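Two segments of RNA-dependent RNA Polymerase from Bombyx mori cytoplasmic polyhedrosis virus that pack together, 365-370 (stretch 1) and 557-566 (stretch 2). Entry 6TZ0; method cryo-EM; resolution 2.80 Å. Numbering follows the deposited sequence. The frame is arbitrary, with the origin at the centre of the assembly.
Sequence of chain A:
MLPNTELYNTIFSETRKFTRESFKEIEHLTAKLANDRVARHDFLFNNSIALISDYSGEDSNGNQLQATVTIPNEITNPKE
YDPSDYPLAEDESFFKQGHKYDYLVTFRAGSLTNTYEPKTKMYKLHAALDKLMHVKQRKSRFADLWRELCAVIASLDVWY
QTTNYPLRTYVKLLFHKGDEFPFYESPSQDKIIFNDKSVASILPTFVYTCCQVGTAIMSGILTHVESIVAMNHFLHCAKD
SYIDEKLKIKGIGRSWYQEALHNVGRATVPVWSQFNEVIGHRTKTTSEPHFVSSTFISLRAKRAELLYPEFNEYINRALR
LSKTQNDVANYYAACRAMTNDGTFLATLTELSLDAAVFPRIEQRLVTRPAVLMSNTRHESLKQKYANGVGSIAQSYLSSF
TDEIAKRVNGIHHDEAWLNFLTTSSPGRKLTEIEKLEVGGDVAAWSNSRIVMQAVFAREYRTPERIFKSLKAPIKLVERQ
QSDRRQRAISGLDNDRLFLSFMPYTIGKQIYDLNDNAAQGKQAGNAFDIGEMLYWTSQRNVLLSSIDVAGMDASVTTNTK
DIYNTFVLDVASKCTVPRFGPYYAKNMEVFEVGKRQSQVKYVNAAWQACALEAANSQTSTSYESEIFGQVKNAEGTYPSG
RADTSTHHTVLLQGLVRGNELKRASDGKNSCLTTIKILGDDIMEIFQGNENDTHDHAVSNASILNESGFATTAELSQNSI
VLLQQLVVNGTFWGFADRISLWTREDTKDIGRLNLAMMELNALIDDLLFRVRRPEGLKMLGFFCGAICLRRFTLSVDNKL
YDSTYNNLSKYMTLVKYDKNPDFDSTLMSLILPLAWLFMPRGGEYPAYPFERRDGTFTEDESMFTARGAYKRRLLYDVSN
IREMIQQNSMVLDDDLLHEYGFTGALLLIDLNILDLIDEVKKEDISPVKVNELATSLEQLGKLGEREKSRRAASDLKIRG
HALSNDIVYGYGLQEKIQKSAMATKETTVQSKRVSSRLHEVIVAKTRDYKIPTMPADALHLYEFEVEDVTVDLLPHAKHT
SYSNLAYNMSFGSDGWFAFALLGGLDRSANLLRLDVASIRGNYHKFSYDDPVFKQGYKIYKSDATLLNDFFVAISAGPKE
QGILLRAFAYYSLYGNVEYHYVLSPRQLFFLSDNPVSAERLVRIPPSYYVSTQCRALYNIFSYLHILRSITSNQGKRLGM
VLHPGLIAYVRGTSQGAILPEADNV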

# COMPACT_ATOMS: atom_id res chain seq x y z
N LEU A 365 4.31 27.07 8.06
CA LEU A 365 4.21 26.09 9.13
C LEU A 365 2.77 25.96 9.61
O LEU A 365 2.04 26.94 9.71
CB LEU A 365 5.10 26.52 10.29
CG LEU A 365 6.57 26.66 9.94
CD1 LEU A 365 7.31 27.22 11.11
CD2 LEU A 365 7.13 25.32 9.54
N VAL A 366 2.37 24.73 9.91
CA VAL A 366 1.04 24.42 10.40
C VAL A 366 1.10 24.35 11.92
O VAL A 366 1.97 23.69 12.48
CB VAL A 366 0.52 23.11 9.79
CG1 VAL A 366 -0.81 22.72 10.37
CG2 VAL A 366 0.42 23.24 8.29
N THR A 367 0.20 25.07 12.59
CA THR A 367 0.21 25.13 14.04
C THR A 367 -0.73 24.07 14.62
O THR A 367 -1.21 23.18 13.92
CB THR A 367 -0.15 26.53 14.51
OG1 THR A 367 -1.41 26.91 13.94
CG2 THR A 367 0.92 27.50 14.08
N ARG A 368 -1.00 24.16 15.92
CA ARG A 368 -1.65 23.10 16.67
C ARG A 368 -3.06 23.49 17.09
O ARG A 368 -3.39 24.68 17.18
CB ARG A 368 -0.81 22.76 17.90
CG ARG A 368 -0.46 23.89 18.84
CD ARG A 368 -1.29 23.93 20.09
NE ARG A 368 -1.24 22.67 20.83
CZ ARG A 368 -0.25 22.30 21.64
NH1 ARG A 368 0.81 23.07 21.82
NH2 ARG A 368 -0.32 21.13 22.27
N PRO A 369 -3.93 22.51 17.32
CA PRO A 369 -5.21 22.81 17.97
C PRO A 369 -5.04 22.97 19.47
O PRO A 369 -4.15 22.39 20.09
CB PRO A 369 -6.06 21.57 17.65
CG PRO A 369 -5.08 20.50 17.52
CD PRO A 369 -3.87 21.11 16.89
N ALA A 370 -5.91 23.78 20.06
CA ALA A 370 -5.91 23.93 21.50
C ALA A 370 -6.42 22.65 22.16
O ALA A 370 -7.49 22.16 21.82
CB ALA A 370 -6.77 25.12 21.92
N THR A 557 3.98 16.59 10.99
CA THR A 557 3.33 16.02 12.16
C THR A 557 2.08 16.83 12.53
O THR A 557 1.03 16.26 12.88
CB THR A 557 4.33 15.99 13.32
OG1 THR A 557 5.58 15.49 12.83
CG2 THR A 557 3.87 15.06 14.39
N ASN A 558 2.18 18.15 12.40
CA ASN A 558 1.05 19.02 12.65
C ASN A 558 -0.04 18.85 11.60
O ASN A 558 -1.22 19.07 11.89
CB ASN A 558 1.52 20.47 12.70
CG ASN A 558 2.40 20.74 13.88
OD1 ASN A 558 2.16 20.25 14.97
ND2 ASN A 558 3.42 21.55 13.68
N THR A 559 0.33 18.48 10.37
CA THR A 559 -0.68 18.20 9.36
C THR A 559 -1.43 16.92 9.68
O THR A 559 -2.64 16.82 9.42
CB THR A 559 -0.02 18.14 7.98
OG1 THR A 559 0.71 19.35 7.76
CG2 THR A 559 -1.05 18.02 6.88
N LYS A 560 -0.74 15.94 10.26
CA LYS A 560 -1.39 14.73 10.77
C LYS A 560 -2.36 15.06 11.90
O LYS A 560 -3.40 14.41 12.04
CB LYS A 560 -0.32 13.74 11.23
CG LYS A 560 -0.84 12.49 11.89
CD LYS A 560 -1.51 11.56 10.91
CE LYS A 560 -2.17 10.43 11.65
NZ LYS A 560 -1.19 9.67 12.45
N ASP A 561 -2.05 16.10 12.68
CA ASP A 561 -2.93 16.47 13.79
C ASP A 561 -4.31 16.97 13.33
O ASP A 561 -5.27 16.87 14.10
CB ASP A 561 -2.24 17.51 14.65
CG ASP A 561 -2.70 17.48 16.09
OD1 ASP A 561 -3.56 16.65 16.43
OD2 ASP A 561 -2.17 18.28 16.89
N ILE A 562 -4.44 17.46 12.09
CA ILE A 562 -5.74 17.91 11.58
C ILE A 562 -6.71 16.74 11.46
O ILE A 562 -7.87 16.82 11.89
CB ILE A 562 -5.57 18.63 10.22
CG1 ILE A 562 -4.73 19.89 10.37
CG2 ILE A 562 -6.92 19.00 9.62
CD1 ILE A 562 -4.39 20.55 9.06
N TYR A 563 -6.25 15.64 10.88
CA TYR A 563 -7.04 14.41 10.83
C TYR A 563 -7.19 13.80 12.22
O TYR A 563 -8.21 13.16 12.50
CB TYR A 563 -6.37 13.44 9.87
CG TYR A 563 -7.08 12.13 9.59
CD1 TYR A 563 -8.17 12.08 8.73
CD2 TYR A 563 -6.64 10.94 10.15
CE1 TYR A 563 -8.81 10.89 8.46
CE2 TYR A 563 -7.28 9.75 9.88
CZ TYR A 563 -8.36 9.73 9.04
OH TYR A 563 -9.00 8.55 8.77
N ASN A 564 -6.19 13.99 13.09
CA ASN A 564 -6.28 13.46 14.44
C ASN A 564 -7.40 14.11 15.25
O ASN A 564 -8.01 13.45 16.09
CB ASN A 564 -4.96 13.62 15.19
CG ASN A 564 -3.90 12.68 14.70
OD1 ASN A 564 -4.18 11.55 14.33
ND2 ASN A 564 -2.66 13.12 14.74
N THR A 565 -7.68 15.40 15.01
CA THR A 565 -8.80 16.05 15.69
C THR A 565 -10.14 15.43 15.30
O THR A 565 -11.00 15.22 16.16
CB THR A 565 -8.84 17.54 15.37
OG1 THR A 565 -8.97 17.72 13.96
CG2 THR A 565 -7.61 18.23 15.85
N PHE A 566 -10.32 15.14 14.01
CA PHE A 566 -11.53 14.48 13.53
C PHE A 566 -11.67 13.08 14.11
O PHE A 566 -12.76 12.68 14.55
CB PHE A 566 -11.48 14.46 12.00
CG PHE A 566 -12.56 13.67 11.35
CD1 PHE A 566 -13.87 14.12 11.35
CD2 PHE A 566 -12.26 12.50 10.68
CE1 PHE A 566 -14.86 13.37 10.73
CE2 PHE A 566 -13.24 11.76 10.06
CZ PHE A 566 -14.54 12.19 10.09

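The closest approach in this contact is polar, yet around it the packing is largely a matter of carbon: the amide nitrogen ND2 of N558 lies 2.8 Å from the backbone oxygen O of V366, a separation that the geometry does not resolve into a definite hydrogen bond. The example illustrates how an irregular segment can settle against a helix through a few well-placed side chains, with no regular pairing of backbones and no salt bridge.

The helix from 557 to 566 presents one face to the loop. N558, D561 and T565 point their CA-to-CB bonds toward it, at spacings of three and four residues, so that successive turns bring them to the same side. From the loop, V366 and P369 point back, while the intervening T367 turns away and R368 points sideways, its end leading off from the helix.

V366 is the most heavily covered residue, losing 81 Å² of the 308 Å² buried in total. Its chi1 is t, and its two methyls reach different neighbours: CG1 lies 4.0 Å from CB of N558 and 4.4 Å from CD1 of I562, while CG2 comes to 3.9 Å from OG1 of T559. A compact, branched side chain suits such a place, filling the space between several helix residues without a long reach. I562 starts sideways, but its extended mt conformation carries CD1 nearer the loop.

P369 makes the second foothold. Its CD is 3.3 Å from OD2 of D561, and its CG is 3.8 Å from CG2 of T565, so the ring rests against a carboxylate and a methyl. T565 divides its two characters neatly: OG1 donates a hydrogen bond to the backbone O of I562 at 2.5 Å, satisfying the hydroxyl within the helix, while CG2 meets the proline.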